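Local structure of tetrapyrrole methylase family protein (Chlorobaculum tepidum, 3HH1) at residues A[7-12]-A[26-31]; A[12-15]-A[20-23]; A[71-76]-A[107-112]; A[82-87]-A[98-103]. The protein probably methylates the 2'-hydroxyl of cytidine 1402 in 16S rRNA using S-adenosyl-L-methionine, this chain being the N-terminal part of the longer enzyme. All coordinates share one frame; numbering follows the deposited sequence. Where two conformers were deposited one is given.

All four contacts are apolar; contacts 1 and 4 pack a helix on the parallel sheet, while contact 3 packs a helix on the turn between a helix and an edge strand. Contact 4 is wholly buried, close to the chain's centre, where Leu84 of the strand between 34-37 and 8-13 meets helix 98-106. Contact 1 covers the other face: strand 8-13, hydrogen-bonded to strand 82-87, packs there on helix 23-31 and is only partly buried. Contact 2 continues from the C-terminal end of strand 8-13 into the loop before that helix, its Met21 touching Val11 and Leu29 of contact 1. Contact 3, toward the opposite end of the fold, ties helix 65-77 to strand 111-114's leading turn.

Contact 1 (A[7-12]-A[26-31]); sequences TLYVVA and VNTLRN
In the three-layer alpha/beta/alpha fold of the tetrapyrrole methylase N-terminal domain, Tyr9 and Val11 of strand 8-13 meet Thr28 and Leu29 of helix 23-31, the helix of the beta-alpha-beta crossover from strand 8-13 to strand 34-37. The strand and helix segments run at 128° to each other, their axes approaching to 9.6 Å. Thr28 reaches the sheet through its methyl: CG2 lies anti to the backbone N, 3.8 Å from Tyr9 CB, and comes to the Tyr9 ring obliquely. Its hydroxyl turns back to the preceding helical turn instead, bonded to the carbonyl of Arg24, which leaves the methyl to do the apolar work. Two residues along the strand, Val11 points the same way and offers CG2 to Leu29 CD2 at 3.9 Å. Only the end of Leu29 comes down to the strand; it also touches Ala83 and Val85, so the helix straddles strands 8-13 and 82-87. Val11 and Thr28 run alongside one another in reverse sense, with Val11 CG2 4.2 Å from Thr28 CG2. One face of the Tyr9 ring is covered from within its own segment, Thr7 CG2 sitting 3.5 Å above the plane, over the ring centre.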
loop_
_atom_site.group_PDB
_atom_site.type_symbol
_atom_site.label_atom_id
_atom_site.label_comp_id
_atom_site.label_asym_id
_atom_site.label_seq_id
_atom_site.Cartn_x
_atom_site.Cartn_y
_atom_site.Cartn_z
ATOM N N THR A 7 -12.521 12.089 -4.810
ATOM C CA THR A 7 -11.331 11.281 -4.965
ATOM C C THR A 7 -10.765 10.961 -3.605
ATOM O O THR A 7 -10.699 11.839 -2.723
ATOM C CB THR A 7 -10.304 12.057 -5.821
ATOM O OG1 THR A 7 -10.814 12.166 -7.160
ATOM C CG2 THR A 7 -8.918 11.369 -5.858
ATOM N N LEU A 8 -10.350 9.698 -3.436
ATOM C CA LEU A 8 -9.562 9.303 -2.294
ATOM C C LEU A 8 -8.070 9.516 -2.647
ATOM O O LEU A 8 -7.504 8.752 -3.481
ATOM C CB LEU A 8 -9.800 7.862 -1.917
ATOM C CG LEU A 8 -9.082 7.414 -0.643
ATOM C CD1 LEU A 8 -9.564 8.233 0.653
ATOM C CD2 LEU A 8 -9.201 5.926 -0.400
ATOM N N TYR A 9 -7.440 10.537 -2.076
ATOM C CA TYR A 9 -6.003 10.770 -2.266
ATOM C C TYR A 9 -5.207 10.038 -1.215
ATOM O O TYR A 9 -5.490 10.180 -0.042
ATOM C CB TYR A 9 -5.670 12.261 -2.151
ATOM C CG TYR A 9 -6.208 13.068 -3.298
ATOM C CD1 TYR A 9 -5.637 12.983 -4.549
ATOM C CD2 TYR A 9 -7.329 13.879 -3.140
ATOM C CE1 TYR A 9 -6.126 13.683 -5.602
ATOM C CE2 TYR A 9 -7.840 14.567 -4.188
ATOM C CZ TYR A 9 -7.231 14.494 -5.429
ATOM O OH TYR A 9 -7.744 15.204 -6.504
ATOM N N VAL A 10 -4.271 9.202 -1.623
ATOM C CA VAL A 10 -3.422 8.482 -0.697
ATOM C C VAL A 10 -2.087 9.251 -0.613
ATOM O O VAL A 10 -1.325 9.338 -1.599
ATOM C CB VAL A 10 -3.215 7.021 -1.125
ATOM C CG1 VAL A 10 -2.400 6.320 -0.081
ATOM C CG2 VAL A 10 -4.603 6.318 -1.312
ATOM N N VAL A 11 -1.810 9.776 0.580
ATOM C CA VAL A 11 -0.699 10.660 0.825
ATOM C C VAL A 11 0.285 9.977 1.765
ATOM O O VAL A 11 -0.064 9.653 2.917
ATOM C CB VAL A 11 -1.197 11.993 1.427
ATOM C CG1 VAL A 11 -0.028 12.959 1.551
ATOM C CG2 VAL A 11 -2.339 12.598 0.559
ATOM N N ALA A 12 1.505 9.722 1.283
ATOM C CA ALA A 12 2.534 9.090 2.093
ATOM C C ALA A 12 3.234 10.156 2.925
ATOM O O ALA A 12 3.572 11.195 2.389
ATOM C CB ALA A 12 3.568 8.368 1.209
ATOM N N VAL A 26 1.081 18.632 0.926
ATOM C CA VAL A 26 0.589 19.399 2.084
ATOM C C VAL A 26 -0.731 20.100 1.718
ATOM O O VAL A 26 -1.664 20.141 2.514
ATOM C CB VAL A 26 1.680 20.406 2.581
ATOM C CG1 VAL A 26 1.177 21.260 3.736
ATOM C CG2 VAL A 26 2.979 19.656 3.004
ATOM N N ASN A 27 -0.816 20.610 0.514
ATOM C CA ASN A 27 -2.008 21.348 0.079
ATOM C C ASN A 27 -3.189 20.387 -0.005
ATOM O O ASN A 27 -4.315 20.758 0.312
ATOM C CB ASN A 27 -1.760 22.000 -1.243
ATOM C CG ASN A 27 -2.723 23.113 -1.545
ATOM O OD1 ASN A 27 -3.452 23.047 -2.508
ATOM N ND2 ASN A 27 -2.714 24.136 -0.729
ATOM N N THR A 28 -2.906 19.167 -0.437
ATOM C CA THR A 28 -3.920 18.120 -0.493
ATOM C C THR A 28 -4.508 17.854 0.867
ATOM O O THR A 28 -5.747 17.833 1.007
ATOM C CB THR A 28 -3.403 16.828 -1.127
ATOM O OG1 THR A 28 -2.979 17.133 -2.473
ATOM C CG2 THR A 28 -4.542 15.730 -1.138
ATOM N N LEU A 29 -3.655 17.695 1.870
ATOM C CA LEU A 29 -4.101 17.485 3.232
ATOM C C LEU A 29 -4.823 18.721 3.763
ATOM O O LEU A 29 -5.850 18.604 4.435
ATOM C CB LEU A 29 -2.925 17.198 4.142
ATOM C CG LEU A 29 -2.151 15.919 3.796
ATOM C CD1 LEU A 29 -0.941 15.832 4.724
ATOM C CD2 LEU A 29 -2.957 14.640 3.840
ATOM N N ARG A 30 -4.284 19.900 3.442
ATOM C CA ARG A 30 -4.848 21.136 3.978
ATOM C C ARG A 30 -6.318 21.327 3.571
ATOM O O ARG A 30 -7.149 21.803 4.387
ATOM C CB ARG A 30 -3.971 22.313 3.539
ATOM C CG ARG A 30 -4.308 23.580 4.190
ATOM C CD ARG A 30 -3.436 24.746 3.722
ATOM N NE ARG A 30 -2.000 24.555 3.845
ATOM C CZ ARG A 30 -1.295 24.653 4.973
ATOM N NH1 ARG A 30 0.013 24.484 4.925
ATOM N NH2 ARG A 30 -1.862 24.919 6.140
ATOM N N ASN A 31 -6.627 21.003 2.312
ATOM C CA ASN A 31 -7.943 21.268 1.745
ATOM C C ASN A 31 -8.874 20.090 1.599
ATOM O O ASN A 31 -9.919 20.208 0.986
ATOM C CB ASN A 31 -7.753 21.968 0.385
ATOM C CG ASN A 31 -6.984 23.314 0.545
ATOM O OD1 ASN A 31 -7.112 24.010 1.584
ATOM N ND2 ASN A 31 -6.200 23.676 -0.470
#

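Contact 2 (A[12-15]-A[20-23]); sequences ATPL and DMTF
Met21 sets its CG anti to its own carbonyl carbon (chi1 -70°), runs on extended through chi2, then bends at chi3 (52°), and this hooked shape lays the side chain across Pro14 and Thr13. The residue is modelled as selenomethionine. Its CG rests on the proline ring at the CD corner, 3.7 Å from Pro14 CD, and the selenium is nearly as close, with Met21 SE 3.9 Å from the same Pro14 CD. Beyond the bend, Met21 CE turns to the methyl of Thr13 and comes within 4.0 Å of Thr13 CG2. With Thr13 OG1 at chi1 58°, bonded to the carbonyl oxygen of Thr86 on the adjacent strand, CG2 sits anti to the carbonyl carbon and is the atom that meets Met21.

The contact closes the loop that leaves the C-terminal end of strand 8-13 and leads into helix 23-31. Thr22, at the N-cap of that helix, follows Met21 directly and uses its hydroxyl to cap the backbone N of Ala25. Met21 also touches Leu46 of helix 40-49, and Val26 and Leu29 of helix 23-31, so its side chain is packed from several sides. What joins the two segments is thus purely van der Waals, a bent selenoether chain moulded to a pyrrolidine ring and a methyl, while the hydroxyls of Thr13 and Thr22 bond to the neighbouring strand and the helix start.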
loop_
_atom_site.group_PDB
_atom_site.type_symbol
_atom_site.label_atom_id
_atom_site.label_comp_id
_atom_site.label_asym_id
_atom_site.label_seq_id
_atom_site.Cartn_x
_atom_site.Cartn_y
_atom_site.Cartn_z
ATOM N N ALA A 12 1.505 9.722 1.283
ATOM C CA ALA A 12 2.534 9.090 2.093
ATOM C C ALA A 12 3.234 10.156 2.925
ATOM O O ALA A 12 3.572 11.195 2.389
ATOM C CB ALA A 12 3.568 8.368 1.209
ATOM N N THR A 13 3.426 9.922 4.224
ATOM C CA THR A 13 4.014 10.944 5.083
ATOM C C THR A 13 5.197 10.364 5.831
ATOM O O THR A 13 5.107 9.274 6.345
ATOM C CB THR A 13 2.977 11.576 6.082
ATOM O OG1 THR A 13 2.400 10.572 6.916
ATOM C CG2 THR A 13 1.808 12.280 5.317
ATOM N N PRO A 14 6.325 11.091 5.866
ATOM C CA PRO A 14 7.536 10.609 6.583
ATOM C C PRO A 14 7.384 10.832 8.075
ATOM O O PRO A 14 6.555 11.654 8.491
ATOM C CB PRO A 14 8.631 11.518 6.043
ATOM C CG PRO A 14 7.914 12.825 5.803
ATOM C CD PRO A 14 6.522 12.430 5.292
ATOM N N LEU A 15 8.178 10.139 8.877
ATOM C CA LEU A 15 8.128 10.311 10.328
ATOM C C LEU A 15 8.777 11.643 10.761
ATOM O O LEU A 15 8.309 12.307 11.691
ATOM C CB LEU A 15 8.808 9.123 11.034
ATOM C CG LEU A 15 8.699 8.953 12.562
ATOM C CD1 LEU A 15 9.606 9.926 13.347
ATOM C CD2 LEU A 15 7.252 9.042 13.028
ATOM N N ASP A 20 10.125 18.526 4.132
ATOM C CA ASP A 20 10.498 18.042 2.786
ATOM C C ASP A 20 9.357 17.436 1.953
ATOM O O ASP A 20 9.547 17.099 0.780
ATOM C CB ASP A 20 11.678 17.069 2.863
ATOM C CG ASP A 20 12.994 17.792 3.161
ATOM O OD1 ASP A 20 13.090 19.010 2.881
ATOM O OD2 ASP A 20 13.923 17.147 3.689
HETATM N N MSE A 21 8.177 17.309 2.545
HETATM C CA MSE A 21 6.993 16.921 1.785
HETATM C C MSE A 21 6.726 17.942 0.708
HETATM O O MSE A 21 6.996 19.136 0.907
HETATM C CB MSE A 21 5.782 16.837 2.681
HETATM C CG MSE A 21 5.873 15.669 3.628
HETATM SE SE MSE A 21 4.221 15.534 4.716
HETATM C CE MSE A 21 2.860 15.567 3.351
ATOM N N THR A 22 6.182 17.488 -0.418
ATOM C CA THR A 22 5.860 18.441 -1.480
ATOM C C THR A 22 4.699 19.352 -1.133
ATOM O O THR A 22 3.747 18.995 -0.394
ATOM C CB THR A 22 5.562 17.759 -2.829
ATOM O OG1 THR A 22 4.334 17.033 -2.705
ATOM C CG2 THR A 22 6.700 16.834 -3.280
ATOM N N PHE A 23 4.742 20.544 -1.719
ATOM C CA PHE A 23 3.632 21.464 -1.597
ATOM C C PHE A 23 2.310 20.809 -1.969
ATOM O O PHE A 23 1.297 20.949 -1.284
ATOM C CB PHE A 23 3.871 22.712 -2.450
ATOM C CG PHE A 23 2.777 23.733 -2.326
ATOM C CD1 PHE A 23 2.812 24.658 -1.334
ATOM C CD2 PHE A 23 1.689 23.721 -3.199
ATOM C CE1 PHE A 23 1.797 25.599 -1.190
ATOM C CE2 PHE A 23 0.638 24.649 -3.041
ATOM C CZ PHE A 23 0.716 25.580 -2.044
#

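Contact 3 (A[71-76]-A[107-112]); sequences QVIELL and AGLPVV
Leu76 donates its backbone N to Val72 O at 3.0 Å, an ordinary helical bond that fixes the last part of helix 65-77 where Leu76 and Ile73 face Leu109. Across the contact everything is apolar, and Leu109 CD1 is the centre of it. This methyl lies 3.7 Å from Leu76 CB and 3.8 Å from Leu76 CD1, wedged against the leucine's base and one branch together. Ile73 comes in from the previous turn: with chi1 -63° and chi2 -67° its chain folds so that the end swings over, bringing Ile73 CD1 to 3.9 Å from Leu109 CD1. The same methyl of Ile73 reaches the Ala107 side chain more loosely, 4.2 Å from Ala107 CB.

Ala107 and Leu109 flank Gly108, which ends helix 98-106 in a Schellman motif with phi of 74°, before the chain enters strand 111-114. Leu76 further touches Leu8 and Ala104, linking the contact to strand 8-13 and helix 98-106. With aliphatic carbons alone meeting here, helix 65-77 is held to this helix-to-strand turn by shape and exclusion of water, while polar bonds nearby, such as Gly108 O with Lys5 NZ, go to partners outside the two segments.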
loop_
_atom_site.group_PDB
_atom_site.type_symbol
_atom_site.label_atom_id
_atom_site.label_comp_id
_atom_site.label_asym_id
_atom_site.label_seq_id
_atom_site.Cartn_x
_atom_site.Cartn_y
_atom_site.Cartn_z
ATOM N N GLN A 71 -17.929 5.999 6.531
ATOM C CA GLN A 71 -17.774 7.450 6.541
ATOM C C GLN A 71 -17.022 7.963 5.315
ATOM O O GLN A 71 -17.417 8.986 4.726
ATOM C CB GLN A 71 -17.035 7.921 7.785
ATOM C CG GLN A 71 -17.858 7.807 9.049
ATOM C CD GLN A 71 -17.050 8.264 10.215
ATOM O OE1 GLN A 71 -17.327 9.287 10.790
ATOM N NE2 GLN A 71 -15.984 7.574 10.497
ATOM N N VAL A 72 -15.959 7.259 4.942
ATOM C CA VAL A 72 -15.140 7.664 3.796
ATOM C C VAL A 72 -15.925 7.491 2.507
ATOM O O VAL A 72 -15.955 8.413 1.675
ATOM C CB VAL A 72 -13.813 6.876 3.743
ATOM C CG1 VAL A 72 -13.097 6.995 2.358
ATOM C CG2 VAL A 72 -12.908 7.274 4.922
ATOM N N ILE A 73 -16.583 6.346 2.341
ATOM C CA ILE A 73 -17.359 6.107 1.124
ATOM C C ILE A 73 -18.495 7.101 0.993
ATOM O O ILE A 73 -18.731 7.618 -0.099
ATOM C CB ILE A 73 -17.909 4.647 1.020
ATOM C CG1 ILE A 73 -16.770 3.610 0.940
ATOM C CG2 ILE A 73 -18.910 4.484 -0.169
ATOM C CD1 ILE A 73 -15.940 3.635 -0.295
ATOM N N GLU A 74 -19.180 7.409 2.095
ATOM C CA GLU A 74 -20.252 8.382 2.050
ATOM C C GLU A 74 -19.728 9.732 1.643
ATOM O O GLU A 74 -20.350 10.416 0.811
ATOM C CB GLU A 74 -21.018 8.427 3.367
ATOM C CG GLU A 74 -21.850 7.168 3.530
ATOM C CD GLU A 74 -22.638 7.089 4.824
ATOM O OE1 GLU A 74 -22.542 8.010 5.657
ATOM O OE2 GLU A 74 -23.347 6.071 5.016
ATOM N N LEU A 75 -18.593 10.149 2.199
ATOM C CA LEU A 75 -18.039 11.460 1.845
ATOM C C LEU A 75 -17.647 11.522 0.348
ATOM O O LEU A 75 -17.937 12.490 -0.330
ATOM C CB LEU A 75 -16.869 11.770 2.723
ATOM C CG LEU A 75 -16.420 13.210 2.982
ATOM C CD1 LEU A 75 -17.548 14.267 3.000
ATOM C CD2 LEU A 75 -15.657 13.214 4.269
ATOM N N LEU A 76 -17.014 10.475 -0.150
ATOM C CA LEU A 76 -16.630 10.393 -1.575
ATOM C C LEU A 76 -17.858 10.406 -2.496
ATOM O O LEU A 76 -17.900 11.122 -3.509
ATOM C CB LEU A 76 -15.814 9.132 -1.798
ATOM C CG LEU A 76 -14.405 9.037 -1.198
ATOM C CD1 LEU A 76 -13.822 7.638 -1.388
ATOM C CD2 LEU A 76 -13.475 10.138 -1.754
ATOM N N ALA A 107 -16.283 0.458 -4.840
ATOM C CA ALA A 107 -17.388 1.329 -5.095
ATOM C C ALA A 107 -17.243 2.158 -6.386
ATOM O O ALA A 107 -18.122 2.966 -6.679
ATOM C CB ALA A 107 -17.629 2.235 -3.913
ATOM N N GLY A 108 -16.193 1.934 -7.178
ATOM C CA GLY A 108 -16.034 2.661 -8.419
ATOM C C GLY A 108 -15.607 4.106 -8.204
ATOM O O GLY A 108 -15.847 4.964 -9.061
ATOM N N LEU A 109 -14.942 4.365 -7.084
ATOM C CA LEU A 109 -14.477 5.702 -6.751
ATOM C C LEU A 109 -12.968 5.808 -6.998
ATOM O O LEU A 109 -12.240 4.852 -6.783
ATOM C CB LEU A 109 -14.828 6.016 -5.292
ATOM C CG LEU A 109 -16.331 5.943 -4.960
ATOM C CD1 LEU A 109 -16.544 5.897 -3.413
ATOM C CD2 LEU A 109 -17.065 7.133 -5.555
ATOM N N PRO A 110 -12.500 6.979 -7.443
ATOM C CA PRO A 110 -11.106 7.165 -7.831
ATOM C C PRO A 110 -10.164 7.142 -6.630
ATOM O O PRO A 110 -10.506 7.693 -5.584
ATOM C CB PRO A 110 -11.083 8.548 -8.475
ATOM C CG PRO A 110 -12.383 9.089 -8.420
ATOM C CD PRO A 110 -13.329 8.143 -7.779
ATOM N N VAL A 111 -9.052 6.435 -6.762
ATOM C CA VAL A 111 -8.043 6.356 -5.699
ATOM C C VAL A 111 -6.739 6.794 -6.353
ATOM O O VAL A 111 -6.319 6.184 -7.347
ATOM C CB VAL A 111 -7.898 4.952 -5.119
ATOM C CG1 VAL A 111 -6.789 4.927 -4.041
ATOM C CG2 VAL A 111 -9.288 4.456 -4.526
ATOM N N VAL A 112 -6.161 7.870 -5.838
ATOM C CA VAL A 112 -5.046 8.552 -6.481
ATOM C C VAL A 112 -3.889 8.737 -5.530
ATOM O O VAL A 112 -4.037 9.344 -4.465
ATOM C CB VAL A 112 -5.486 9.936 -6.998
ATOM C CG1 VAL A 112 -4.266 10.740 -7.585
ATOM C CG2 VAL A 112 -6.609 9.758 -8.009
#

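Contact 4 (A[82-87]-A[98-103]); sequences VALVTD and YTMASA
This is a buried strand-to-helix contact in the middle of the alpha/beta/alpha fold, where Leu84 of strand 82-87 packs against Met100 and Ala101 of helix 98-106. The strand lies between strands 34-37 and 8-13 in the parallel sheet, and Leu84 is on the face away from helix 23-31. Its CG stands anti to the backbone N (chi1 172°), and chi2 then spreads the two methyls, one for each partner. Leu84 CD2 takes the small side chain of Ala101, 4.3 Å from Ala101 CB.

The other branch, CD1, meets the tip of Met100, modelled as selenomethionine. That side chain is extended through chi2 and bends at chi3 (-67°), so that its terminal methyl turns in to Leu84 CD1, and the two chains cross obliquely. Met100 CE is placed 3.3 Å from Leu84 CD1, closer than carbons normally sit, so the exact position of the methyl is doubtful, although the pairing itself is clear. Met100 is further enclosed by Ala36 of strand 34-37 and Val72 of helix 65-77, so it is packed between the sheet and helix 65-77.

The outer side of the helix faces the second subunit: Thr99 OG1 bonds Tyr98 OH of that subunit, and Ser102 OG bonds its Asp95. The interface thus lies just across the helix from the core contact. Within the helix segment, Ala101 also covers one face of the Tyr98 ring, its CB 3.8 Å above the plane and over the ring centre.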
loop_
_atom_site.group_PDB
_atom_site.type_symbol
_atom_site.label_atom_id
_atom_site.label_comp_id
_atom_site.label_asym_id
_atom_site.label_seq_id
_atom_site.Cartn_x
_atom_site.Cartn_y
_atom_site.Cartn_z
ATOM N N VAL A 82 -11.207 12.975 0.032
ATOM C CA VAL A 82 -10.714 12.497 1.315
ATOM C C VAL A 82 -9.243 12.173 1.138
ATOM O O VAL A 82 -8.885 11.656 0.095
ATOM C CB VAL A 82 -11.483 11.220 1.748
ATOM C CG1 VAL A 82 -10.874 10.608 3.014
ATOM C CG2 VAL A 82 -12.965 11.533 1.962
ATOM N N ALA A 83 -8.403 12.471 2.145
ATOM C CA ALA A 83 -7.000 12.134 2.082
ATOM C C ALA A 83 -6.748 11.013 3.077
ATOM O O ALA A 83 -7.098 11.158 4.225
ATOM C CB ALA A 83 -6.114 13.360 2.421
ATOM N N LEU A 84 -6.224 9.896 2.607
ATOM C CA LEU A 84 -5.795 8.798 3.488
ATOM C C LEU A 84 -4.283 8.970 3.697
ATOM O O LEU A 84 -3.522 8.986 2.739
ATOM C CB LEU A 84 -6.101 7.448 2.818
ATOM C CG LEU A 84 -5.559 6.197 3.509
ATOM C CD1 LEU A 84 -6.073 6.103 4.905
ATOM C CD2 LEU A 84 -6.016 5.008 2.658
ATOM N N VAL A 85 -3.868 9.126 4.950
ATOM C CA VAL A 85 -2.467 9.231 5.239
ATOM C C VAL A 85 -1.949 7.835 5.543
ATOM O O VAL A 85 -2.625 7.006 6.148
ATOM C CB VAL A 85 -2.174 10.209 6.383
ATOM C CG1 VAL A 85 -2.635 11.622 5.980
ATOM C CG2 VAL A 85 -2.845 9.764 7.631
ATOM N N THR A 86 -0.755 7.571 5.059
ATOM C CA THR A 86 -0.077 6.337 5.350
ATOM C C THR A 86 1.334 6.735 5.689
ATOM O O THR A 86 1.737 7.872 5.453
ATOM C CB THR A 86 -0.107 5.338 4.159
ATOM O OG1 THR A 86 0.574 5.898 3.026
ATOM C CG2 THR A 86 -1.558 4.987 3.777
ATOM N N ASP A 87 2.081 5.826 6.283
ATOM C CA ASP A 87 3.522 6.076 6.528
ATOM C C ASP A 87 4.330 5.935 5.243
ATOM O O ASP A 87 4.117 4.990 4.475
ATOM C CB ASP A 87 4.071 5.111 7.547
ATOM C CG ASP A 87 3.315 5.143 8.878
ATOM O OD1 ASP A 87 2.568 6.115 9.148
ATOM O OD2 ASP A 87 3.501 4.185 9.685
ATOM N N TYR A 98 -5.429 0.736 4.376
ATOM C CA TYR A 98 -5.645 0.483 2.955
ATOM C C TYR A 98 -7.024 -0.137 2.673
ATOM O O TYR A 98 -7.527 -0.041 1.567
ATOM C CB TYR A 98 -4.534 -0.401 2.356
ATOM C CG TYR A 98 -4.510 -0.263 0.862
ATOM C CD1 TYR A 98 -3.765 0.731 0.263
ATOM C CD2 TYR A 98 -5.293 -1.095 0.051
ATOM C CE1 TYR A 98 -3.779 0.879 -1.101
ATOM C CE2 TYR A 98 -5.302 -0.944 -1.315
ATOM C CZ TYR A 98 -4.528 0.037 -1.875
ATOM O OH TYR A 98 -4.520 0.207 -3.244
ATOM N N THR A 99 -7.649 -0.751 3.667
ATOM C CA THR A 99 -9.000 -1.266 3.488
ATOM C C THR A 99 -9.937 -0.194 2.961
ATOM O O THR A 99 -10.845 -0.481 2.185
ATOM C CB THR A 99 -9.552 -1.809 4.737
ATOM O OG1 THR A 99 -8.557 -2.675 5.333
ATOM C CG2 THR A 99 -10.824 -2.643 4.402
HETATM N N MSE A 100 -9.695 1.054 3.360
HETATM C CA MSE A 100 -10.514 2.156 2.890
HETATM C C MSE A 100 -10.307 2.462 1.422
HETATM O O MSE A 100 -11.272 2.788 0.723
HETATM C CB MSE A 100 -10.307 3.392 3.784
HETATM C CG MSE A 100 -10.877 3.262 5.160
HETATM SE SE MSE A 100 -10.357 4.762 6.357
HETATM C CE MSE A 100 -8.470 4.410 6.496
ATOM N N ALA A 101 -9.069 2.369 0.927
ATOM C CA ALA A 101 -8.774 2.505 -0.497
ATOM C C ALA A 101 -9.332 1.356 -1.318
ATOM O O ALA A 101 -9.871 1.550 -2.404
ATOM C CB ALA A 101 -7.260 2.647 -0.730
ATOM N N SER A 102 -9.211 0.129 -0.834
ATOM C CA SER A 102 -9.822 -0.998 -1.527
ATOM C C SER A 102 -11.359 -0.873 -1.574
ATOM O O SER A 102 -11.973 -1.179 -2.602
ATOM C CB SER A 102 -9.378 -2.292 -0.872
ATOM O OG SER A 102 -10.003 -3.409 -1.480
ATOM N N ALA A 103 -12.000 -0.414 -0.490
ATOM C CA ALA A 103 -13.438 -0.215 -0.516
ATOM C C ALA A 103 -13.835 0.867 -1.560
ATOM O O ALA A 103 -14.822 0.728 -2.276
ATOM C CB ALA A 103 -13.977 0.131 0.907
#